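Local coordinates for reticulocyte binding protein (Streptococcus agalactiae COH1, PDB 3FAW) that probably hydrolyses the alpha-1,6-glucosidic links of pullulan and related branched glucans, as a secreted, cell-wall-anchored pullulanase of group B Streptococcus, at residues 302-307 with 671-676; 621-626 with 676-681; 277-282 with 295-300; 374-379 with 384-389. One frame throughout, in Å; residues are numbered along the deposited sequence.

Contact 1 of 4, residues 302-307 with 671-676; sequences LDYLQK and NHFDWA. With CA (calcium ion), chain C.
Phe673 and Trp675 both turn ring edges toward the Tyr304 ring. The three form an aromatic cluster outside the parallel eight-stranded TIM barrel, between helix 302-308 and the start of helix 675-679. Phe673 comes first, in the loop after helix 668-671. A chi1 of -173° swings its ring away from the backbone N and against the direction of Tyr304, leading with CZ, 3.8 Å from Tyr304 OH, in an offset edge-to-face pair. The hydroxyl lies near the plane of the Phe673 ring and is hydrogen-bonded to Glu622. Asp674 follows as the N-cap, its OD1 accepting the backbone N-H of Ala677. Trp675 opens the helix. The rim of its six-membered ring stands over one face of Tyr304 with the planes at 77°, and CZ3 comes to 3.6 Å from Tyr304 CG. One face of the indole takes the CD2 edge of Phe673 over its centre; the two aromatics of this segment thus pack on each other as well as on the tyrosine. Trp675 NE1 is satisfied by the carbonyl of Phe278. One turn beyond Tyr304, Lys307 O binds a calcium ion at 2.3 Å, which four waters also coordinate.

Contact 2 of 4, residues 621-626 with 676-681; sequences QEYGRT and AAATDN
Tyr623 is set against the backbone of helix 675-679, one ring face lying over the peptide between Ala677 and Ala678. Two methyl groups lie on the helix side of the ring, toward different edges: Ala677 CB touches CE1 of Tyr623 at 3.7 Å, and Ala678 CB lies 3.8 Å from CD2 of Tyr623. Having only CB as a side chain, both alanines let the aromatic come close to the helix, and the CA atoms of Tyr623 and Ala678 are 5.5 Å apart. CG of Tyr623 sits between backbone N and carbonyl carbon (chi1 78°), which holds the ring close beside its own chain. Gly624 then turns that chain through backbone angles that favour glycine, and the N of Arg625 lies over the opposite ring face, towards the rim. The phenol is thus sandwiched between its own loop and the helix, while its hydroxyl takes the backbone N-H of Asp674, just before the helix starts. Glu622, the preceding residue, turns its carboxylate elsewhere, OE2 bonding Tyr271 OH. The loop follows barrel strand 614-618. From it Tyr623 also reaches Gln691 of helix 685-703, and Ala678 packs against Tyr304 of helix 302-308.

Contact 3 of 4, residues 277-282 with 295-300; sequences DFTSDQ and FAAFSE
Aromatic packing between Phe278 and Phe298 carries most of this contact. The side chains cross at about a right angle, and CD2 of Phe278 lies over the centre of the Phe298 ring, 3.4 Å from CE1 of Phe298. With planes at 37° and centroids 4.5 Å apart, the pair is neither a parallel stack nor a T-shaped arrangement. CB of Phe278 also bears on the Phe298 rim, 3.7 Å from CE1 of Phe298. Van der Waals contacts continue at Thr279, whose CG2 rests against the Ala297 peptide, 3.8 Å from Ala297 O. The other branch, OG1, lies between backbone N and carbonyl carbon (chi1 62°), within 3.7 Å of Ala297 CB. Its polar need is met elsewhere, by the backbone N-H of Gly293 ahead of the helix. Other hydrogen bonds tie the segments to their surroundings: Asp281 OD2 receives the backbone N-H of Trp675, and Glu300 reaches back to Lys289 N and Asn290 ND2. The loop 277-282 follows barrel strand 269-273. Helix 295-298 sends Phe298 between that loop, Ile313 and Leu315 of strand 312-315, and Leu375 of helix 367-381.

Contact 4 of 4, residues 374-379 with 384-389; sequences QLIHDI and MGVILD
Ile379 fits closely against the turn into strand 385-390, where its CG2 branch lies 3.7 Å from Met384 CB and equally near Gly385 O. This is the tight end of the contact. Here a weak backbone hydrogen bond also runs from Met384 N to Ile379 O (3.4 Å, 153°), joining the helix end to the residue just before the strand. The other branch of Ile379 ends in CD1, which reaches Val386 CG2 at a looser 4.2 Å. CG1 and CG2 of Ile376 share a single methyl, Val386 CG1, with Ile376 CG1 4.0 Å from it. Val386 CG1 sits between its own backbone N and carbonyl carbon (chi1 69°), while CG2 serves Ile379, so the valine divides its two methyls between residues one helical turn apart. The opposite flank of the helix is the solvent side: Gln374 is exposed, and the partly exposed His377 packs on Asn253 and Leu254. The axes of helix 374-379 and strand 385-389 approach to 8.1 Å, in opposed senses but well off antiparallel (136°). A helix returning into a strand that pairs alongside strand 312-315 is the repeating alpha/beta step of a TIM barrel.

Overall arrangement
The four contacts join the TIM barrel to the helices and loops packed around it. Contacts 1 and 2, with centres 8 Å apart, share helix 675-679, and Asn671 O packs 2.9 Å from Arg625 NH2. Contact 3, about 9 Å from contact 1 between centres, meets it where Phe673 N bonds Asp277 O, and its Asp277 OD2 forms a salt bridge with Arg625 NH2 of contact 2. Contact 4 adjoins contacts 1 and 3 through Leu302 and Leu375, but its nearest atoms are about 11 Å from contact 2; its Met384 side chain is about 10 Å from a bound calcium ion. Its strand ends near Asp389, which forms a salt bridge with Arg455 and begins a DVVYNH sequence resembling a conserved alpha-amylase-family region beside the active site.

Contact 1 of 4, residues 302-307 with 671-676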
loop_
_atom_site.group_PDB
_atom_site.type_symbol
_atom_site.label_atom_id
_atom_site.label_comp_id
_atom_site.label_asym_id
_atom_site.label_seq_id
_atom_site.Cartn_x
_atom_site.Cartn_y
_atom_site.Cartn_z
ATOM N N LEU A 302 -11.829 -18.515 3.839
ATOM C CA LEU A 302 -11.770 -18.199 2.404
ATOM C C LEU A 302 -13.044 -18.573 1.644
ATOM O O LEU A 302 -13.353 -17.964 0.617
ATOM C CB LEU A 302 -10.564 -18.878 1.739
ATOM C CG LEU A 302 -9.168 -18.429 2.188
ATOM C CD1 LEU A 302 -8.083 -19.301 1.528
ATOM C CD2 LEU A 302 -8.928 -16.951 1.898
ATOM N N ASP A 303 -13.764 -19.583 2.131
ATOM C CA ASP A 303 -15.049 -19.976 1.542
ATOM C C ASP A 303 -16.025 -18.793 1.499
ATOM O O ASP A 303 -16.708 -18.585 0.497
ATOM C CB ASP A 303 -15.666 -21.149 2.317
ATOM C CG ASP A 303 -15.052 -22.504 1.948
ATOM O OD1 ASP A 303 -14.094 -22.553 1.144
ATOM O OD2 ASP A 303 -15.537 -23.534 2.470
ATOM N N TYR A 304 -16.070 -18.020 2.582
ATOM C CA TYR A 304 -16.869 -16.791 2.645
ATOM C C TYR A 304 -16.540 -15.830 1.501
ATOM O O TYR A 304 -17.441 -15.282 0.860
ATOM C CB TYR A 304 -16.639 -16.077 3.981
ATOM C CG TYR A 304 -17.254 -14.691 4.066
ATOM C CD1 TYR A 304 -18.596 -14.527 4.412
ATOM C CD2 TYR A 304 -16.495 -13.550 3.804
ATOM C CE1 TYR A 304 -19.167 -13.265 4.492
ATOM C CE2 TYR A 304 -17.063 -12.274 3.879
ATOM C CZ TYR A 304 -18.401 -12.144 4.225
ATOM O OH TYR A 304 -18.984 -10.902 4.309
ATOM N N LEU A 305 -15.246 -15.623 1.266
ATOM C CA LEU A 305 -14.782 -14.712 0.224
ATOM C C LEU A 305 -14.974 -15.306 -1.169
ATOM O O LEU A 305 -15.275 -14.580 -2.116
ATOM C CB LEU A 305 -13.314 -14.336 0.450
ATOM C CG LEU A 305 -13.010 -13.528 1.716
ATOM C CD1 LEU A 305 -11.508 -13.316 1.864
ATOM C CD2 LEU A 305 -13.732 -12.190 1.707
ATOM N N GLN A 306 -14.802 -16.622 -1.296
ATOM C CA GLN A 306 -15.109 -17.310 -2.553
ATOM C C GLN A 306 -16.583 -17.101 -2.918
ATOM O O GLN A 306 -16.906 -16.778 -4.062
ATOM C CB GLN A 306 -14.795 -18.807 -2.453
ATOM C CG GLN A 306 -15.014 -19.576 -3.752
ATOM C CD GLN A 306 -14.704 -21.062 -3.638
ATOM O OE1 GLN A 306 -14.631 -21.619 -2.538
ATOM N NE2 GLN A 306 -14.529 -21.714 -4.783
ATOM N N LYS A 307 -17.468 -17.283 -1.940
ATOM C CA LYS A 307 -18.902 -17.064 -2.141
ATOM C C LYS A 307 -19.208 -15.591 -2.417
ATOM O O LYS A 307 -19.998 -15.276 -3.304
ATOM C CB LYS A 307 -19.700 -17.540 -0.924
ATOM C CG LYS A 307 -19.697 -19.050 -0.711
ATOM C CD LYS A 307 -20.243 -19.404 0.674
ATOM C CE LYS A 307 -20.378 -20.913 0.875
ATOM N NZ LYS A 307 -19.066 -21.590 1.099
ATOM N N ASN A 671 -11.013 -3.295 15.805
ATOM C CA ASN A 671 -10.538 -3.683 14.471
ATOM C C ASN A 671 -11.044 -5.017 13.910
ATOM O O ASN A 671 -10.833 -5.298 12.728
ATOM C CB ASN A 671 -9.000 -3.682 14.447
ATOM C CG ASN A 671 -8.416 -2.300 14.231
ATOM O OD1 ASN A 671 -8.908 -1.604 13.217
ATOM N ND2 ASN A 671 -7.530 -1.865 14.966
ATOM N N HIS A 672 -11.704 -5.834 14.727
ATOM C CA HIS A 672 -12.097 -7.176 14.285
ATOM C C HIS A 672 -13.217 -7.158 13.238
ATOM O O HIS A 672 -14.096 -6.294 13.259
ATOM C CB HIS A 672 -12.479 -8.081 15.475
ATOM C CG HIS A 672 -13.804 -7.762 16.099
ATOM N ND1 HIS A 672 -14.967 -8.413 15.748
ATOM C CD2 HIS A 672 -14.148 -6.878 17.066
ATOM C CE1 HIS A 672 -15.972 -7.933 16.461
ATOM N NE2 HIS A 672 -15.501 -7.001 17.270
ATOM N N PHE A 673 -13.156 -8.116 12.318
ATOM C CA PHE A 673 -14.248 -8.382 11.398
ATOM C C PHE A 673 -15.363 -9.031 12.226
ATOM O O PHE A 673 -15.125 -10.011 12.930
ATOM C CB PHE A 673 -13.764 -9.312 10.277
ATOM C CG PHE A 673 -14.765 -9.537 9.171
ATOM C CD1 PHE A 673 -14.801 -8.699 8.064
ATOM C CD2 PHE A 673 -15.643 -10.612 9.218
ATOM C CE1 PHE A 673 -15.711 -8.919 7.031
ATOM C CE2 PHE A 673 -16.558 -10.839 8.191
ATOM C CZ PHE A 673 -16.594 -9.992 7.101
ATOM N N ASP A 674 -16.562 -8.454 12.157
ATOM C CA ASP A 674 -17.731 -8.940 12.896
ATOM C C ASP A 674 -18.422 -10.044 12.099
ATOM O O ASP A 674 -19.189 -9.761 11.178
ATOM C CB ASP A 674 -18.692 -7.775 13.150
ATOM C CG ASP A 674 -19.841 -8.133 14.088
ATOM O OD1 ASP A 674 -20.186 -9.331 14.243
ATOM O OD2 ASP A 674 -20.412 -7.189 14.666
ATOM N N TRP A 675 -18.149 -11.299 12.454
ATOM C CA TRP A 675 -18.663 -12.442 11.689
ATOM C C TRP A 675 -20.162 -12.672 11.865
ATOM O O TRP A 675 -20.847 -13.075 10.915
ATOM C CB TRP A 675 -17.871 -13.713 12.012
ATOM C CG TRP A 675 -16.577 -13.724 11.299
ATOM C CD1 TRP A 675 -15.361 -13.383 11.806
ATOM C CD2 TRP A 675 -16.367 -14.042 9.922
ATOM N NE1 TRP A 675 -14.401 -13.486 10.835
ATOM C CE2 TRP A 675 -14.990 -13.890 9.666
ATOM C CE3 TRP A 675 -17.210 -14.449 8.878
ATOM C CZ2 TRP A 675 -14.434 -14.129 8.409
ATOM C CZ3 TRP A 675 -16.656 -14.687 7.630
ATOM C CH2 TRP A 675 -15.281 -14.524 7.407
ATOM N N ALA A 676 -20.665 -12.410 13.068
ATOM C CA ALA A 676 -22.103 -12.485 13.335
ATOM C C ALA A 676 -22.863 -11.489 12.462
ATOM O O ALA A 676 -23.839 -11.848 11.798
ATOM C CB ALA A 676 -22.383 -12.222 14.807
HETATM CA CA CA C . -21.282 -15.743 -5.177
HETATM O O HOH W 1 -19.110 -16.335 -5.976
HETATM O O HOH W 2 -22.945 -15.410 -3.425
HETATM O O HOH W 3 -21.438 -15.330 -7.538
HETATM O O HOH W 4 -21.139 -13.174 -5.624
#

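Contact 2 of 4, residues 621-626 with 676-681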
loop_
_atom_site.group_PDB
_atom_site.type_symbol
_atom_site.label_atom_id
_atom_site.label_comp_id
_atom_site.label_asym_id
_atom_site.label_seq_id
_atom_site.Cartn_x
_atom_site.Cartn_y
_atom_site.Cartn_z
ATOM N N GLN A 621 -17.060 -3.662 4.190
ATOM C CA GLN A 621 -17.915 -2.761 3.415
ATOM C C GLN A 621 -19.165 -3.499 2.932
ATOM O O GLN A 621 -20.217 -2.888 2.746
ATOM C CB GLN A 621 -17.135 -2.180 2.228
ATOM C CG GLN A 621 -17.833 -1.051 1.464
ATOM C CD GLN A 621 -17.001 -0.549 0.292
ATOM O OE1 GLN A 621 -15.773 -0.480 0.371
ATOM N NE2 GLN A 621 -17.667 -0.203 -0.808
ATOM N N GLU A 622 -19.040 -4.810 2.738
ATOM C CA GLU A 622 -20.164 -5.647 2.308
ATOM C C GLU A 622 -21.282 -5.796 3.350
ATOM O O GLU A 622 -22.422 -6.020 2.971
ATOM C CB GLU A 622 -19.684 -7.036 1.840
ATOM C CG GLU A 622 -19.245 -8.015 2.939
ATOM C CD GLU A 622 -17.772 -7.900 3.309
ATOM O OE1 GLU A 622 -17.188 -6.796 3.181
ATOM O OE2 GLU A 622 -17.200 -8.925 3.741
ATOM N N TYR A 623 -20.966 -5.676 4.643
ATOM C CA TYR A 623 -21.979 -5.834 5.699
ATOM C C TYR A 623 -22.261 -4.571 6.522
ATOM O O TYR A 623 -23.239 -4.537 7.262
ATOM C CB TYR A 623 -21.648 -7.032 6.624
ATOM C CG TYR A 623 -20.566 -6.799 7.665
ATOM C CD1 TYR A 623 -20.852 -6.172 8.876
ATOM C CD2 TYR A 623 -19.260 -7.233 7.452
ATOM C CE1 TYR A 623 -19.870 -5.964 9.830
ATOM C CE2 TYR A 623 -18.268 -7.030 8.407
ATOM C CZ TYR A 623 -18.575 -6.394 9.588
ATOM O OH TYR A 623 -17.584 -6.192 10.527
ATOM N N GLY A 624 -21.426 -3.542 6.398
ATOM C CA GLY A 624 -21.606 -2.306 7.173
ATOM C C GLY A 624 -20.761 -2.263 8.437
ATOM O O GLY A 624 -21.237 -1.889 9.514
ATOM N N ARG A 625 -19.492 -2.624 8.281
ATOM C CA ARG A 625 -18.512 -2.643 9.363
ATOM C C ARG A 625 -18.411 -1.295 10.085
ATOM O O ARG A 625 -18.453 -0.232 9.455
ATOM C CB ARG A 625 -17.149 -3.037 8.782
ATOM C CG ARG A 625 -15.995 -3.110 9.763
ATOM C CD ARG A 625 -14.751 -3.610 9.043
ATOM N NE ARG A 625 -13.550 -3.471 9.854
ATOM C CZ ARG A 625 -12.356 -3.964 9.533
ATOM N NH1 ARG A 625 -12.177 -4.633 8.403
ATOM N NH2 ARG A 625 -11.330 -3.781 10.355
ATOM N N THR A 626 -18.268 -1.356 11.407
ATOM C CA THR A 626 -18.193 -0.158 12.244
ATOM C C THR A 626 -16.967 -0.182 13.154
ATOM O O THR A 626 -16.480 -1.256 13.538
ATOM C CB THR A 626 -19.461 -0.002 13.127
ATOM O OG1 THR A 626 -19.427 1.264 13.800
ATOM C CG2 THR A 626 -19.545 -1.120 14.154
ATOM N N ALA A 676 -20.665 -12.410 13.068
ATOM C CA ALA A 676 -22.103 -12.485 13.335
ATOM C C ALA A 676 -22.863 -11.489 12.462
ATOM O O ALA A 676 -23.839 -11.848 11.798
ATOM C CB ALA A 676 -22.383 -12.222 14.807
ATOM N N ALA A 677 -22.406 -10.239 12.465
ATOM C CA ALA A 677 -23.006 -9.187 11.644
ATOM C C ALA A 677 -22.952 -9.531 10.154
ATOM O O ALA A 677 -23.860 -9.185 9.400
ATOM C CB ALA A 677 -22.308 -7.844 11.906
ATOM N N ALA A 678 -21.883 -10.211 9.740
ATOM C CA ALA A 678 -21.691 -10.610 8.352
ATOM C C ALA A 678 -22.495 -11.851 7.941
ATOM O O ALA A 678 -22.927 -11.939 6.797
ATOM C CB ALA A 678 -20.205 -10.837 8.075
ATOM N N THR A 679 -22.689 -12.808 8.847
ATOM C CA THR A 679 -23.239 -14.121 8.460
ATOM C C THR A 679 -24.446 -14.640 9.251
ATOM O O THR A 679 -25.112 -15.570 8.795
ATOM C CB THR A 679 -22.157 -15.213 8.544
ATOM O OG1 THR A 679 -21.663 -15.286 9.887
ATOM C CG2 THR A 679 -21.012 -14.912 7.593
ATOM N N ASP A 680 -24.715 -14.077 10.428
ATOM C CA ASP A 680 -25.822 -14.547 11.262
ATOM C C ASP A 680 -27.129 -13.867 10.850
ATOM O O ASP A 680 -27.429 -12.749 11.282
ATOM C CB ASP A 680 -25.523 -14.317 12.748
ATOM C CG ASP A 680 -26.395 -15.168 13.657
ATOM O OD1 ASP A 680 -27.601 -15.314 13.370
ATOM O OD2 ASP A 680 -25.874 -15.692 14.663
ATOM N N ASN A 681 -27.899 -14.564 10.015
ATOM C CA ASN A 681 -29.137 -14.031 9.441
ATOM C C ASN A 681 -30.188 -13.683 10.493
ATOM O O ASN A 681 -30.858 -12.660 10.382
ATOM C CB ASN A 681 -29.745 -15.028 8.440
ATOM C CG ASN A 681 -28.820 -15.329 7.265
ATOM O OD1 ASN A 681 -28.134 -14.445 6.752
ATOM N ND2 ASN A 681 -28.811 -16.584 6.830
#

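Contact 3 of 4, residues 277-282 with 295-300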
loop_
_atom_site.group_PDB
_atom_site.type_symbol
_atom_site.label_atom_id
_atom_site.label_comp_id
_atom_site.label_asym_id
_atom_site.label_seq_id
_atom_site.Cartn_x
_atom_site.Cartn_y
_atom_site.Cartn_z
ATOM N N ASP A 277 -7.359 -8.713 11.659
ATOM C CA ASP A 277 -8.777 -8.318 11.664
ATOM C C ASP A 277 -9.715 -9.452 11.277
ATOM O O ASP A 277 -10.759 -9.652 11.901
ATOM C CB ASP A 277 -9.033 -7.170 10.670
ATOM C CG ASP A 277 -8.338 -5.874 11.053
ATOM O OD1 ASP A 277 -7.679 -5.813 12.115
ATOM O OD2 ASP A 277 -8.454 -4.909 10.266
ATOM N N PHE A 278 -9.341 -10.175 10.227
ATOM C CA PHE A 278 -10.246 -11.094 9.549
ATOM C C PHE A 278 -10.620 -12.324 10.382
ATOM O O PHE A 278 -11.598 -12.996 10.060
ATOM C CB PHE A 278 -9.638 -11.530 8.209
ATOM C CG PHE A 278 -10.633 -12.127 7.237
ATOM C CD1 PHE A 278 -11.808 -11.459 6.915
ATOM C CD2 PHE A 278 -10.370 -13.343 6.614
ATOM C CE1 PHE A 278 -12.713 -11.998 6.011
ATOM C CE2 PHE A 278 -11.268 -13.887 5.708
ATOM C CZ PHE A 278 -12.442 -13.209 5.403
ATOM N N THR A 279 -9.849 -12.620 11.432
ATOM C CA THR A 279 -10.127 -13.776 12.298
ATOM C C THR A 279 -9.895 -13.533 13.797
ATOM O O THR A 279 -9.700 -14.488 14.546
ATOM C CB THR A 279 -9.287 -15.012 11.858
ATOM O OG1 THR A 279 -7.889 -14.719 11.978
ATOM C CG2 THR A 279 -9.611 -15.406 10.411
ATOM N N SER A 280 -9.936 -12.274 14.240
ATOM C CA SER A 280 -9.727 -11.945 15.659
ATOM C C SER A 280 -11.024 -11.865 16.476
ATOM O O SER A 280 -10.978 -11.633 17.682
ATOM C CB SER A 280 -8.963 -10.627 15.804
ATOM O OG SER A 280 -9.711 -9.536 15.295
ATOM N N ASP A 281 -12.169 -12.059 15.827
ATOM C CA ASP A 281 -13.468 -12.036 16.512
ATOM C C ASP A 281 -13.554 -13.114 17.600
ATOM O O ASP A 281 -13.298 -14.295 17.340
ATOM C CB ASP A 281 -14.598 -12.237 15.495
ATOM C CG ASP A 281 -15.976 -11.860 16.039
ATOM O OD1 ASP A 281 -16.136 -11.678 17.263
ATOM O OD2 ASP A 281 -16.912 -11.750 15.222
ATOM N N GLN A 282 -13.934 -12.696 18.808
ATOM C CA GLN A 282 -14.162 -13.608 19.940
ATOM C C GLN A 282 -15.200 -14.681 19.597
ATOM O O GLN A 282 -15.173 -15.777 20.151
ATOM C CB GLN A 282 -14.645 -12.828 21.172
ATOM C CG GLN A 282 -13.626 -11.856 21.754
ATOM C CD GLN A 282 -14.258 -10.791 22.641
ATOM O OE1 GLN A 282 -15.319 -11.004 23.231
ATOM N NE2 GLN A 282 -13.607 -9.636 22.736
ATOM N N PHE A 295 -1.987 -16.499 9.291
ATOM C CA PHE A 295 -2.188 -16.961 7.911
ATOM C C PHE A 295 -3.028 -18.237 7.871
ATOM O O PHE A 295 -3.899 -18.387 7.012
ATOM C CB PHE A 295 -0.844 -17.246 7.212
ATOM C CG PHE A 295 0.045 -16.036 7.044
ATOM C CD1 PHE A 295 -0.433 -14.873 6.455
ATOM C CD2 PHE A 295 1.375 -16.074 7.451
ATOM C CE1 PHE A 295 0.387 -13.762 6.297
ATOM C CE2 PHE A 295 2.200 -14.970 7.291
ATOM C CZ PHE A 295 1.703 -13.812 6.709
ATOM N N ALA A 296 -2.745 -19.149 8.800
ATOM C CA ALA A 296 -3.420 -20.447 8.881
ATOM C C ALA A 296 -4.905 -20.331 9.245
ATOM O O ALA A 296 -5.722 -21.125 8.774
ATOM C CB ALA A 296 -2.700 -21.349 9.882
ATOM N N ALA A 297 -5.249 -19.354 10.087
ATOM C CA ALA A 297 -6.651 -19.088 10.434
ATOM C C ALA A 297 -7.393 -18.425 9.266
ATOM O O ALA A 297 -8.540 -18.779 8.966
ATOM C CB ALA A 297 -6.735 -18.209 11.687
ATOM N N PHE A 298 -6.733 -17.466 8.617
ATOM C CA PHE A 298 -7.301 -16.766 7.454
ATOM C C PHE A 298 -7.846 -17.753 6.416
ATOM O O PHE A 298 -8.928 -17.543 5.867
ATOM C CB PHE A 298 -6.243 -15.858 6.809
ATOM C CG PHE A 298 -6.813 -14.751 5.949
ATOM C CD1 PHE A 298 -6.723 -13.425 6.361
ATOM C CD2 PHE A 298 -7.416 -15.029 4.723
ATOM C CE1 PHE A 298 -7.228 -12.393 5.572
ATOM C CE2 PHE A 298 -7.930 -14.002 3.929
ATOM C CZ PHE A 298 -7.832 -12.680 4.356
ATOM N N SER A 299 -7.100 -18.828 6.155
ATOM C CA SER A 299 -7.515 -19.843 5.172
ATOM C C SER A 299 -8.844 -20.524 5.521
ATOM O O SER A 299 -9.583 -20.957 4.626
ATOM C CB SER A 299 -6.431 -20.908 4.998
ATOM O OG SER A 299 -6.217 -21.613 6.204
ATOM N N GLU A 300 -9.141 -20.609 6.817
ATOM C CA GLU A 300 -10.385 -21.211 7.304
ATOM C C GLU A 300 -11.632 -20.371 6.994
ATOM O O GLU A 300 -12.754 -20.836 7.209
ATOM C CB GLU A 300 -10.312 -21.453 8.818
ATOM C CG GLU A 300 -9.136 -22.315 9.270
ATOM C CD GLU A 300 -9.202 -22.670 10.748
ATOM O OE1 GLU A 300 -10.175 -23.338 11.171
ATOM O OE2 GLU A 300 -8.277 -22.289 11.491
#

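Contact 4 of 4, residues 374-379 with 384-389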
loop_
_atom_site.group_PDB
_atom_site.type_symbol
_atom_site.label_atom_id
_atom_site.label_comp_id
_atom_site.label_asym_id
_atom_site.label_seq_id
_atom_site.Cartn_x
_atom_site.Cartn_y
_atom_site.Cartn_z
ATOM N N GLN A 374 1.098 -21.416 1.887
ATOM C CA GLN A 374 -0.054 -22.308 2.038
ATOM C C GLN A 374 -1.368 -21.537 1.929
ATOM O O GLN A 374 -2.287 -21.968 1.231
ATOM C CB GLN A 374 0.012 -23.059 3.374
ATOM C CG GLN A 374 -1.080 -24.123 3.565
ATOM C CD GLN A 374 -0.961 -25.283 2.588
ATOM O OE1 GLN A 374 -1.889 -25.574 1.831
ATOM N NE2 GLN A 374 0.184 -25.948 2.601
ATOM N N LEU A 375 -1.451 -20.402 2.619
ATOM C CA LEU A 375 -2.598 -19.505 2.494
ATOM C C LEU A 375 -2.823 -19.094 1.031
ATOM O O LEU A 375 -3.954 -19.094 0.556
ATOM C CB LEU A 375 -2.398 -18.252 3.359
ATOM C CG LEU A 375 -3.419 -17.121 3.183
ATOM C CD1 LEU A 375 -4.826 -17.614 3.501
ATOM C CD2 LEU A 375 -3.056 -15.919 4.046
ATOM N N ILE A 376 -1.743 -18.752 0.330
ATOM C CA ILE A 376 -1.826 -18.300 -1.065
ATOM C C ILE A 376 -2.257 -19.441 -2.000
ATOM O O ILE A 376 -3.047 -19.232 -2.918
ATOM C CB ILE A 376 -0.491 -17.665 -1.531
ATOM C CG1 ILE A 376 -0.294 -16.307 -0.848
ATOM C CG2 ILE A 376 -0.474 -17.482 -3.039
ATOM C CD1 ILE A 376 1.064 -15.656 -1.101
ATOM N N HIS A 377 -1.751 -20.642 -1.734
ATOM C CA HIS A 377 -2.182 -21.858 -2.436
ATOM C C HIS A 377 -3.668 -22.143 -2.172
ATOM O O HIS A 377 -4.392 -22.545 -3.077
ATOM C CB HIS A 377 -1.317 -23.048 -2.001
ATOM C CG HIS A 377 -1.407 -24.242 -2.908
ATOM N ND1 HIS A 377 -0.986 -24.216 -4.221
ATOM C CD2 HIS A 377 -1.837 -25.506 -2.677
ATOM C CE1 HIS A 377 -1.172 -25.407 -4.766
ATOM N NE2 HIS A 377 -1.683 -26.209 -3.848
ATOM N N ASP A 378 -4.112 -21.923 -0.934
ATOM C CA ASP A 378 -5.532 -22.071 -0.565
ATOM C C ASP A 378 -6.422 -21.001 -1.228
ATOM O O ASP A 378 -7.566 -21.270 -1.572
ATOM C CB ASP A 378 -5.711 -22.028 0.961
ATOM C CG ASP A 378 -4.983 -23.166 1.686
ATOM O OD1 ASP A 378 -4.479 -24.097 1.021
ATOM O OD2 ASP A 378 -4.908 -23.120 2.934
ATOM N N ILE A 379 -5.898 -19.792 -1.405
ATOM C CA ILE A 379 -6.606 -18.745 -2.156
ATOM C C ILE A 379 -6.742 -19.139 -3.632
ATOM O O ILE A 379 -7.829 -19.048 -4.209
ATOM C CB ILE A 379 -5.892 -17.374 -2.039
ATOM C CG1 ILE A 379 -6.008 -16.831 -0.608
ATOM C CG2 ILE A 379 -6.489 -16.365 -3.017
ATOM C CD1 ILE A 379 -5.192 -15.558 -0.336
ATOM N N MET A 384 -9.342 -17.485 -6.766
ATOM C CA MET A 384 -9.011 -16.104 -6.436
ATOM C C MET A 384 -7.509 -15.837 -6.551
ATOM O O MET A 384 -6.714 -16.754 -6.760
ATOM C CB MET A 384 -9.502 -15.783 -5.028
ATOM C CG MET A 384 -11.013 -15.696 -4.927
ATOM S SD MET A 384 -11.556 -15.271 -3.265
ATOM C CE MET A 384 -11.263 -16.827 -2.413
ATOM N N GLY A 385 -7.142 -14.563 -6.438
ATOM C CA GLY A 385 -5.747 -14.138 -6.453
ATOM C C GLY A 385 -5.416 -13.369 -5.192
ATOM O O GLY A 385 -6.311 -12.966 -4.449
ATOM N N VAL A 386 -4.124 -13.170 -4.955
ATOM C CA VAL A 386 -3.643 -12.431 -3.796
ATOM C C VAL A 386 -2.870 -11.191 -4.249
ATOM O O VAL A 386 -2.126 -11.237 -5.229
ATOM C CB VAL A 386 -2.748 -13.319 -2.896
ATOM C CG1 VAL A 386 -1.428 -13.640 -3.587
ATOM C CG2 VAL A 386 -2.495 -12.644 -1.546
ATOM N N ILE A 387 -3.078 -10.082 -3.541
ATOM C CA ILE A 387 -2.351 -8.837 -3.776
ATOM C C ILE A 387 -1.696 -8.416 -2.464
ATOM O O ILE A 387 -2.347 -8.417 -1.428
ATOM C CB ILE A 387 -3.291 -7.697 -4.253
ATOM C CG1 ILE A 387 -3.918 -8.038 -5.604
ATOM C CG2 ILE A 387 -2.530 -6.368 -4.340
ATOM C CD1 ILE A 387 -4.933 -7.026 -6.089
ATOM N N LEU A 388 -0.414 -8.061 -2.508
ATOM C CA LEU A 388 0.304 -7.616 -1.307
ATOM C C LEU A 388 0.440 -6.098 -1.244
ATOM O O LEU A 388 0.902 -5.460 -2.187
ATOM C CB LEU A 388 1.703 -8.238 -1.239
ATOM C CG LEU A 388 1.796 -9.756 -1.065
ATOM C CD1 LEU A 388 3.243 -10.168 -0.833
ATOM C CD2 LEU A 388 0.909 -10.243 0.074
ATOM N N ASP A 389 0.037 -5.538 -0.112
ATOM C CA ASP A 389 0.294 -4.145 0.221
ATOM C C ASP A 389 1.782 -4.003 0.565
ATOM O O ASP A 389 2.295 -4.749 1.398
ATOM C CB ASP A 389 -0.576 -3.747 1.417
ATOM C CG ASP A 389 -0.671 -2.255 1.613
ATOM O OD1 ASP A 389 0.225 -1.517 1.164
ATOM O OD2 ASP A 389 -1.659 -1.818 2.233
#